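Local coordinates for ancylostoma secreted protein 1 (Necator americanus, PDB 3NT8) that is probably associated with the transition to parasitism by infective hookworm larvae, at residues S251-L256 with P266-M271; A282-H287 with G371-F376; Q327-E332 with I356-Q361. All coordinates share one frame; numbering follows the deposited sequence.

How the contacts relate
All three contacts belong to the second of the protein's two CAP domains, whose four-stranded mixed sheet lies between layers of helices. Contact 1 comes first along the chain and closes the C-terminal end of helix 235-253 against the loop leading to strand 275-276. Contact 2 packs helix 278-288 on strand 369-376, and the chain between its two segments contains contact 3, where helix 318-330 meets helix 357-363. The centres of contacts 1 and 3 are about 16 Å apart, and they touch through V252, which rests on W330 and Y359. Contact 2 lies about 29 Å from contact 1, centre to centre; helices 278-288 and 235-253 pack on opposite faces of strand 369-376, one from each layer.

Contact 1: residues S251-L256 with P266-M271; sequences SVARGL and PKAAKM
A253 and A268 meet methyl to methyl, their CB atoms 3.5 Å apart, and this is the tight heart of the contact. Beside it the backbone N of A268 donates to the carbonyl oxygen of A253 over 3.0 Å, with 163° at the hydrogen, so two small side chains let the chains close up around a single well-directed bond. The same A253 oxygen also receives the CA-H of K267, a bent and weaker contact at 3.3 Å. On the buried flank M271 adds its own hydrophobic wall: CG is anti to the backbone N (chi1 -175°), the chain then bends, and the terminal CE ends 3.8 Å from V252 CG1, the two side chains crossing at about a right angle.

The solvent side is looser. Here helix 235-253 stops in a Schellman motif, with G255 at positive phi as the C-prime residue; L256 N bonds to S251 O, while the bond from G255 N to V252 O is weak. The extended side chain of K267 runs past this turn, its CG 3.8 Å from G255 N and its CE grazing the R254 carbonyl. R254 sends its own side chain elsewhere, to S250 and the backbone of E418.

One carbonyl at the end of the helix is thus paid for by the incoming loop. V252 O, already given the weak G255 N-H, faces P266 O 3.3 Å away, acceptor to acceptor, with P266 O taking the Y399 hydroxyl. The loop is therefore joined to the helix end by one backbone bond and apolar packing, with little dependence on side-chain charge.

Contact 2: residues A282-H287 with G371-F376; sequences ASAIRH and GCAVVF
The carbonyl oxygen of A282 accepts the backbone N-H of R286 at 3.1 Å, closing the helical turn that brings A284 and I285 up against A373. This is one helix-on-sheet layer of the alpha-beta-alpha sandwich of the CAP fold: helix 278-288 rides on strand 369-376, the local axes 6.4 Å apart and running the same way at an angle of 30°. So close an approach suits the small residues at the interface. A284 points its methyl at the strand backbone, CB standing 3.7 Å from G371 O, and G371 has no side chain to hold the helix off.

A373 answers from the strand. Its methyl points into the helix, close to the A284 carbonyl and the I285 backbone. The strand's alternation sends C372 and V374 the other way, toward F241 on helix 235-253, so one strand serves both helical layers; C372 also ties its strand to the neighbouring strand 381-388 through the disulfide with C385. Farther along, I285 completes the apolar patch. Its CG1 is anti to the carbonyl carbon (chi1 -68°), which lays that branch alongside A373, with I285 CG1 3.9 Å from A373 CB.

Contact 3: residues Q327-E332 with I356-Q361; sequences QLWWNE and IGHYTQ
Y359 sets the edge of its ring over one face of W330, CE1 lying 3.8 Å from W330 CZ2. It is a T-shaped stack on the six-membered ring, with centroids 4.8 Å apart and planes at 67°. Both side chains have CG anti to the backbone N, and for W330 that torsion (chi1 -167°) swings an indole whose CB starts away from helix 357-363 back to meet the tyrosine. W330 is gripped further by F248, stacked on it, and by E257, which takes its NE1.

One residue earlier, W329 packs differently. Its CB touches H358 CB at 3.5 Å, and the pyrrole and imidazole planes are nearly parallel but slid apart, with little overlap; NE1 is used by the I308 carbonyl.

The polar centre is E332, its chain stretched straight beyond CG so that the carboxylate reaches the first turn of helix 357-363. OE1 accepts the backbone N-H of Y359 on its anti side at 2.9 Å. OE2 accepts H358 ND1 on its syn side at 2.6 Å, in the plane of the imidazole and almost straight at 178°. Both donors stand out of the carboxylate plane. I356, the N-cap residue, folds its side chain back so that CD1 lies against the E332 carbonyl oxygen, 3.4 Å away.

The segment from G357 to Q361 reads GHYTQ, the opening of a CAP signature motif, and a glutamate paired with this histidine is consistent with the central cavity known in relatives. With both carboxylate oxygens engaged, the short ND1 bond fixes the rotation of the imidazole and turns NE2 away from E332, while the same carboxylate holds the start of the helix that carries the histidine.

Contact 1: residues S251-L256 with P266-M271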
loop_
_atom_site.group_PDB
_atom_site.type_symbol
_atom_site.label_atom_id
_atom_site.label_comp_id
_atom_site.label_asym_id
_atom_site.label_seq_id
_atom_site.Cartn_x
_atom_site.Cartn_y
_atom_site.Cartn_z
ATOM N N SER A 251 9.924 7.735 14.403
ATOM C CA SER A 251 9.129 6.976 15.306
ATOM C C SER A 251 9.942 5.999 16.121
ATOM O O SER A 251 9.751 5.909 17.341
ATOM C CB SER A 251 8.006 6.267 14.600
ATOM O OG SER A 251 7.133 5.758 15.604
ATOM N N VAL A 252 10.825 5.253 15.452
ATOM C CA VAL A 252 11.633 4.255 16.136
ATOM C C VAL A 252 12.648 4.870 17.083
ATOM O O VAL A 252 12.897 4.280 18.135
ATOM C CB VAL A 252 12.288 3.237 15.146
ATOM C CG1 VAL A 252 13.627 3.685 14.711
ATOM C CG2 VAL A 252 12.370 1.865 15.719
ATOM N N ALA A 253 13.224 6.023 16.746
ATOM C CA ALA A 253 14.187 6.636 17.618
ATOM C C ALA A 253 13.557 7.119 18.922
ATOM O O ALA A 253 14.235 7.209 19.909
ATOM C CB ALA A 253 14.900 7.760 16.945
ATOM N N ARG A 254 12.280 7.430 18.905
ATOM C CA ARG A 254 11.598 8.016 20.047
ATOM C C ARG A 254 10.887 6.970 20.880
ATOM O O ARG A 254 10.172 7.307 21.785
ATOM C CB ARG A 254 10.633 9.114 19.599
ATOM C CG ARG A 254 11.365 10.450 19.350
ATOM C CD ARG A 254 10.427 11.434 18.755
ATOM N NE ARG A 254 9.901 11.086 17.437
ATOM C CZ ARG A 254 8.595 10.935 17.181
ATOM N NH1 ARG A 254 7.698 11.117 18.148
ATOM N NH2 ARG A 254 8.166 10.688 15.941
ATOM N N GLY A 255 11.114 5.700 20.561
ATOM C CA GLY A 255 10.603 4.581 21.375
ATOM C C GLY A 255 9.165 4.266 21.089
ATOM O O GLY A 255 8.426 3.843 21.998
ATOM N N LEU A 256 8.712 4.570 19.862
ATOM C CA LEU A 256 7.263 4.442 19.617
ATOM C C LEU A 256 6.855 3.211 18.825
ATOM O O LEU A 256 5.662 2.907 18.753
ATOM C CB LEU A 256 6.692 5.735 19.012
ATOM C CG LEU A 256 6.869 6.944 19.931
ATOM C CD1 LEU A 256 6.442 8.171 19.076
ATOM C CD2 LEU A 256 6.054 6.928 21.248
ATOM N N PRO A 266 13.780 0.107 21.326
ATOM C CA PRO A 266 14.383 1.044 22.232
ATOM C C PRO A 266 14.612 2.371 21.533
ATOM O O PRO A 266 14.706 2.451 20.271
ATOM C CB PRO A 266 15.739 0.358 22.635
ATOM C CG PRO A 266 15.946 -0.690 21.603
ATOM C CD PRO A 266 14.586 -1.110 21.165
ATOM N N LYS A 267 14.736 3.408 22.347
ATOM C CA LYS A 267 15.122 4.723 21.847
ATOM C C LYS A 267 16.534 4.758 21.215
ATOM O O LYS A 267 17.446 4.034 21.634
ATOM C CB LYS A 267 14.969 5.759 22.970
ATOM C CG LYS A 267 13.562 5.944 23.420
ATOM C CD LYS A 267 13.502 6.718 24.708
ATOM C CE LYS A 267 12.081 6.939 25.067
ATOM N NZ LYS A 267 11.905 8.081 26.012
ATOM N N ALA A 268 16.682 5.560 20.168
ATOM C CA ALA A 268 17.927 5.628 19.389
ATOM C C ALA A 268 18.633 6.890 19.791
ATOM O O ALA A 268 17.989 7.948 19.834
ATOM C CB ALA A 268 17.614 5.699 17.906
ATOM N N ALA A 269 19.937 6.798 20.071
ATOM C CA ALA A 269 20.739 7.980 20.467
ATOM C C ALA A 269 21.250 8.834 19.308
ATOM O O ALA A 269 21.493 10.045 19.490
ATOM C CB ALA A 269 21.943 7.571 21.349
ATOM N N LYS A 270 21.533 8.215 18.163
ATOM C CA LYS A 270 22.099 8.974 17.032
ATOM C C LYS A 270 21.578 8.532 15.660
ATOM O O LYS A 270 22.374 8.179 14.769
ATOM C CB LYS A 270 23.641 8.932 17.052
ATOM C CG LYS A 270 24.280 7.555 17.052
ATOM C CD LYS A 270 25.775 7.692 17.031
ATOM C CE LYS A 270 26.350 6.276 16.827
ATOM N NZ LYS A 270 25.683 5.544 15.609
ATOM N N MET A 271 20.256 8.557 15.514
ATOM C CA MET A 271 19.555 8.161 14.303
ATOM C C MET A 271 19.594 9.251 13.273
ATOM O O MET A 271 18.986 10.281 13.447
ATOM C CB MET A 271 18.102 7.797 14.619
ATOM C CG MET A 271 17.330 7.249 13.419
ATOM S SD MET A 271 17.744 5.542 12.902
ATOM C CE MET A 271 17.236 4.677 14.408
#

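Contact 2: residues A282-H287 with G371-F376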
loop_
_atom_site.group_PDB
_atom_site.type_symbol
_atom_site.label_atom_id
_atom_site.label_comp_id
_atom_site.label_asym_id
_atom_site.label_seq_id
_atom_site.Cartn_x
_atom_site.Cartn_y
_atom_site.Cartn_z
ATOM N N ALA A 282 20.493 6.279 -9.218
ATOM C CA ALA A 282 20.924 5.844 -10.551
ATOM C C ALA A 282 21.381 4.408 -10.411
ATOM O O ALA A 282 21.189 3.616 -11.329
ATOM C CB ALA A 282 22.086 6.691 -11.054
ATOM N N SER A 283 21.960 4.069 -9.244
ATOM C CA SER A 283 22.401 2.703 -9.019
ATOM C C SER A 283 21.189 1.779 -8.778
ATOM O O SER A 283 21.160 0.586 -9.153
ATOM C CB SER A 283 23.404 2.683 -7.843
ATOM O OG SER A 283 23.765 1.380 -7.533
ATOM N N ALA A 284 20.183 2.284 -8.079
ATOM C CA ALA A 284 18.998 1.436 -7.952
ATOM C C ALA A 284 18.251 1.254 -9.269
ATOM O O ALA A 284 17.661 0.189 -9.471
ATOM C CB ALA A 284 18.110 1.903 -6.959
ATOM N N ILE A 285 18.261 2.278 -10.125
ATOM C CA ILE A 285 17.639 2.237 -11.448
ATOM C C ILE A 285 18.284 1.190 -12.360
ATOM O O ILE A 285 17.571 0.468 -13.027
ATOM C CB ILE A 285 17.652 3.607 -12.138
ATOM C CG1 ILE A 285 16.710 4.561 -11.394
ATOM C CG2 ILE A 285 17.257 3.482 -13.635
ATOM C CD1 ILE A 285 16.665 5.937 -11.961
ATOM N N ARG A 286 19.619 1.071 -12.316
ATOM C CA ARG A 286 20.344 0.099 -13.111
ATOM C C ARG A 286 19.960 -1.324 -12.839
ATOM O O ARG A 286 19.834 -2.124 -13.764
ATOM C CB ARG A 286 21.841 0.262 -12.842
ATOM C CG ARG A 286 22.450 1.327 -13.754
ATOM C CD ARG A 286 23.980 1.185 -13.799
ATOM N NE ARG A 286 24.533 1.509 -12.503
ATOM C CZ ARG A 286 24.809 2.736 -12.088
ATOM N NH1 ARG A 286 24.593 3.765 -12.900
ATOM N NH2 ARG A 286 25.344 2.904 -10.874
ATOM N N HIS A 287 19.824 -1.637 -11.553
ATOM C CA HIS A 287 19.387 -2.916 -11.145
ATOM C C HIS A 287 17.882 -3.151 -11.369
ATOM O O HIS A 287 17.442 -4.239 -11.847
ATOM C CB HIS A 287 19.728 -3.079 -9.694
ATOM C CG HIS A 287 19.285 -4.387 -9.148
ATOM N ND1 HIS A 287 19.693 -5.583 -9.686
ATOM C CD2 HIS A 287 18.424 -4.692 -8.147
ATOM C CE1 HIS A 287 19.123 -6.569 -9.026
ATOM N NE2 HIS A 287 18.349 -6.057 -8.089
ATOM N N GLY A 371 18.183 6.116 -2.243
ATOM C CA GLY A 371 17.876 6.248 -3.713
ATOM C C GLY A 371 17.100 5.026 -4.146
ATOM O O GLY A 371 17.550 3.889 -3.920
ATOM N N CYS A 372 15.897 5.218 -4.697
ATOM C CA CYS A 372 15.015 4.084 -4.998
ATOM C C CYS A 372 14.583 4.065 -6.464
ATOM O O CYS A 372 14.720 5.077 -7.165
ATOM C CB CYS A 372 13.780 4.123 -4.110
ATOM S SG CYS A 372 14.134 4.032 -2.365
ATOM N N ALA A 373 14.039 2.926 -6.908
ATOM C CA ALA A 373 13.452 2.823 -8.237
ATOM C C ALA A 373 12.183 2.002 -8.226
ATOM O O ALA A 373 12.060 1.092 -7.465
ATOM C CB ALA A 373 14.458 2.247 -9.237
ATOM N N VAL A 374 11.218 2.344 -9.076
ATOM C CA VAL A 374 10.047 1.505 -9.284
ATOM C C VAL A 374 9.955 1.299 -10.804
ATOM O O VAL A 374 9.795 2.270 -11.582
ATOM C CB VAL A 374 8.707 2.148 -8.759
ATOM C CG1 VAL A 374 7.534 1.202 -8.948
ATOM C CG2 VAL A 374 8.742 2.475 -7.281
ATOM N N VAL A 375 10.053 0.037 -11.223
ATOM C CA VAL A 375 10.216 -0.304 -12.657
ATOM C C VAL A 375 9.023 -1.170 -13.041
ATOM O O VAL A 375 8.673 -2.130 -12.300
ATOM C CB VAL A 375 11.557 -1.072 -12.964
ATOM C CG1 VAL A 375 11.768 -1.234 -14.495
ATOM C CG2 VAL A 375 12.748 -0.324 -12.431
ATOM N N PHE A 376 8.373 -0.837 -14.161
ATOM C CA PHE A 376 7.265 -1.695 -14.633
ATOM C C PHE A 376 7.845 -2.819 -15.473
ATOM O O PHE A 376 8.293 -2.603 -16.599
ATOM C CB PHE A 376 6.216 -0.929 -15.413
ATOM C CG PHE A 376 5.517 0.187 -14.626
ATOM C CD1 PHE A 376 5.264 0.069 -13.265
ATOM C CD2 PHE A 376 5.056 1.311 -15.277
ATOM C CE1 PHE A 376 4.607 1.085 -12.562
ATOM C CE2 PHE A 376 4.399 2.333 -14.580
ATOM C CZ PHE A 376 4.184 2.196 -13.192
#

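Contact 3: residues Q327-E332 with I356-Q361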
loop_
_atom_site.group_PDB
_atom_site.type_symbol
_atom_site.label_atom_id
_atom_site.label_comp_id
_atom_site.label_asym_id
_atom_site.label_seq_id
_atom_site.Cartn_x
_atom_site.Cartn_y
_atom_site.Cartn_z
ATOM N N GLN A 327 6.465 -0.139 3.756
ATOM C CA GLN A 327 5.754 -0.588 4.954
ATOM C C GLN A 327 5.963 -2.082 5.149
ATOM O O GLN A 327 6.078 -2.524 6.277
ATOM C CB GLN A 327 4.238 -0.259 4.868
ATOM C CG GLN A 327 3.940 1.295 5.011
ATOM C CD GLN A 327 2.487 1.634 4.582
ATOM O OE1 GLN A 327 1.906 0.958 3.723
ATOM N NE2 GLN A 327 1.906 2.641 5.194
ATOM N N LEU A 328 5.948 -2.849 4.050
ATOM C CA LEU A 328 6.173 -4.315 4.113
ATOM C C LEU A 328 7.585 -4.588 4.634
ATOM O O LEU A 328 7.776 -5.505 5.458
ATOM C CB LEU A 328 5.956 -5.004 2.754
ATOM C CG LEU A 328 4.473 -5.220 2.380
ATOM C CD1 LEU A 328 4.184 -5.621 0.857
ATOM C CD2 LEU A 328 3.722 -6.183 3.372
ATOM N N TRP A 329 8.553 -3.820 4.179
ATOM C CA TRP A 329 9.914 -3.944 4.754
ATOM C C TRP A 329 9.941 -3.621 6.253
ATOM O O TRP A 329 10.537 -4.409 7.029
ATOM C CB TRP A 329 10.886 -3.055 4.064
ATOM C CG TRP A 329 11.060 -3.337 2.616
ATOM C CD1 TRP A 329 10.911 -4.523 1.997
ATOM C CD2 TRP A 329 11.472 -2.387 1.600
ATOM N NE1 TRP A 329 11.170 -4.367 0.641
ATOM C CE2 TRP A 329 11.499 -3.070 0.382
ATOM C CE3 TRP A 329 11.792 -1.027 1.610
ATOM C CZ2 TRP A 329 11.839 -2.441 -0.824
ATOM C CZ3 TRP A 329 12.075 -0.398 0.374
ATOM C CH2 TRP A 329 12.097 -1.100 -0.793
ATOM N N TRP A 330 9.308 -2.489 6.645
ATOM C CA TRP A 330 9.269 -2.023 8.023
ATOM C C TRP A 330 8.535 -2.957 8.983
ATOM O O TRP A 330 8.979 -3.125 10.142
ATOM C CB TRP A 330 8.694 -0.591 8.121
ATOM C CG TRP A 330 8.935 0.039 9.470
ATOM C CD1 TRP A 330 8.058 0.086 10.530
ATOM C CD2 TRP A 330 10.154 0.675 9.948
ATOM N NE1 TRP A 330 8.647 0.726 11.617
ATOM C CE2 TRP A 330 9.917 1.110 11.269
ATOM C CE3 TRP A 330 11.405 0.941 9.370
ATOM C CZ2 TRP A 330 10.894 1.767 12.021
ATOM C CZ3 TRP A 330 12.358 1.593 10.117
ATOM C CH2 TRP A 330 12.101 2.001 11.417
ATOM N N ASN A 331 7.437 -3.568 8.489
ATOM C CA ASN A 331 6.592 -4.442 9.287
ATOM C C ASN A 331 7.283 -5.605 9.936
ATOM O O ASN A 331 6.765 -6.177 10.866
ATOM C CB ASN A 331 5.277 -4.847 8.550
ATOM C CG ASN A 331 4.295 -3.682 8.465
ATOM O OD1 ASN A 331 4.413 -2.706 9.244
ATOM N ND2 ASN A 331 3.346 -3.738 7.481
ATOM N N GLU A 332 8.468 -5.958 9.445
ATOM C CA GLU A 332 9.250 -7.032 10.037
ATOM C C GLU A 332 9.438 -6.933 11.553
ATOM O O GLU A 332 9.465 -7.930 12.283
ATOM C CB GLU A 332 10.558 -7.182 9.278
ATOM C CG GLU A 332 10.308 -7.527 7.773
ATOM C CD GLU A 332 11.572 -7.696 6.950
ATOM O OE1 GLU A 332 12.646 -7.069 7.224
ATOM O OE2 GLU A 332 11.494 -8.452 5.963
ATOM N N ILE A 356 14.147 -10.284 8.660
ATOM C CA ILE A 356 14.173 -9.050 9.449
ATOM C C ILE A 356 15.094 -7.997 8.815
ATOM O O ILE A 356 15.172 -6.842 9.250
ATOM C CB ILE A 356 14.585 -9.410 10.906
ATOM C CG1 ILE A 356 14.218 -8.313 11.875
ATOM C CG2 ILE A 356 16.103 -9.846 10.995
ATOM C CD1 ILE A 356 12.794 -8.460 12.388
ATOM N N GLY A 357 15.771 -8.388 7.751
ATOM C CA GLY A 357 16.873 -7.597 7.236
ATOM C C GLY A 357 16.439 -6.377 6.446
ATOM O O GLY A 357 17.209 -5.451 6.288
ATOM N N HIS A 358 15.226 -6.396 5.900
ATOM C CA HIS A 358 14.676 -5.176 5.292
ATOM C C HIS A 358 14.366 -4.042 6.270
ATOM O O HIS A 358 14.682 -2.901 5.987
ATOM C CB HIS A 358 13.414 -5.471 4.490
ATOM C CG HIS A 358 13.552 -6.639 3.583
ATOM N ND1 HIS A 358 12.996 -7.868 3.870
ATOM C CD2 HIS A 358 14.215 -6.778 2.411
ATOM C CE1 HIS A 358 13.318 -8.716 2.912
ATOM N NE2 HIS A 358 14.070 -8.085 2.025
ATOM N N TYR A 359 13.721 -4.366 7.383
ATOM C CA TYR A 359 13.555 -3.465 8.495
ATOM C C TYR A 359 14.914 -2.920 9.049
ATOM O O TYR A 359 15.069 -1.735 9.234
ATOM C CB TYR A 359 12.725 -4.159 9.608
ATOM C CG TYR A 359 12.940 -3.480 10.931
ATOM C CD1 TYR A 359 12.238 -2.317 11.269
ATOM C CD2 TYR A 359 13.902 -3.957 11.848
ATOM C CE1 TYR A 359 12.498 -1.643 12.455
ATOM C CE2 TYR A 359 14.140 -3.274 13.068
ATOM C CZ TYR A 359 13.408 -2.134 13.362
ATOM O OH TYR A 359 13.635 -1.437 14.535
ATOM N N THR A 360 15.907 -3.762 9.254
ATOM C CA THR A 360 17.169 -3.372 9.876
ATOM C C THR A 360 17.870 -2.317 9.041
ATOM O O THR A 360 18.306 -1.294 9.555
ATOM C CB THR A 360 18.049 -4.574 10.229
ATOM O OG1 THR A 360 18.195 -5.467 9.105
ATOM C CG2 THR A 360 17.426 -5.361 11.382
ATOM N N GLN A 361 17.897 -2.520 7.730
ATOM C CA GLN A 361 18.488 -1.538 6.869
ATOM C C GLN A 361 17.722 -0.227 6.869
ATOM O O GLN A 361 18.302 0.853 6.686
ATOM C CB GLN A 361 18.583 -2.107 5.441
ATOM C CG GLN A 361 19.244 -1.223 4.392
ATOM C CD GLN A 361 20.678 -0.911 4.751
ATOM O OE1 GLN A 361 21.628 -1.648 4.398
ATOM N NE2 GLN A 361 20.851 0.205 5.439
#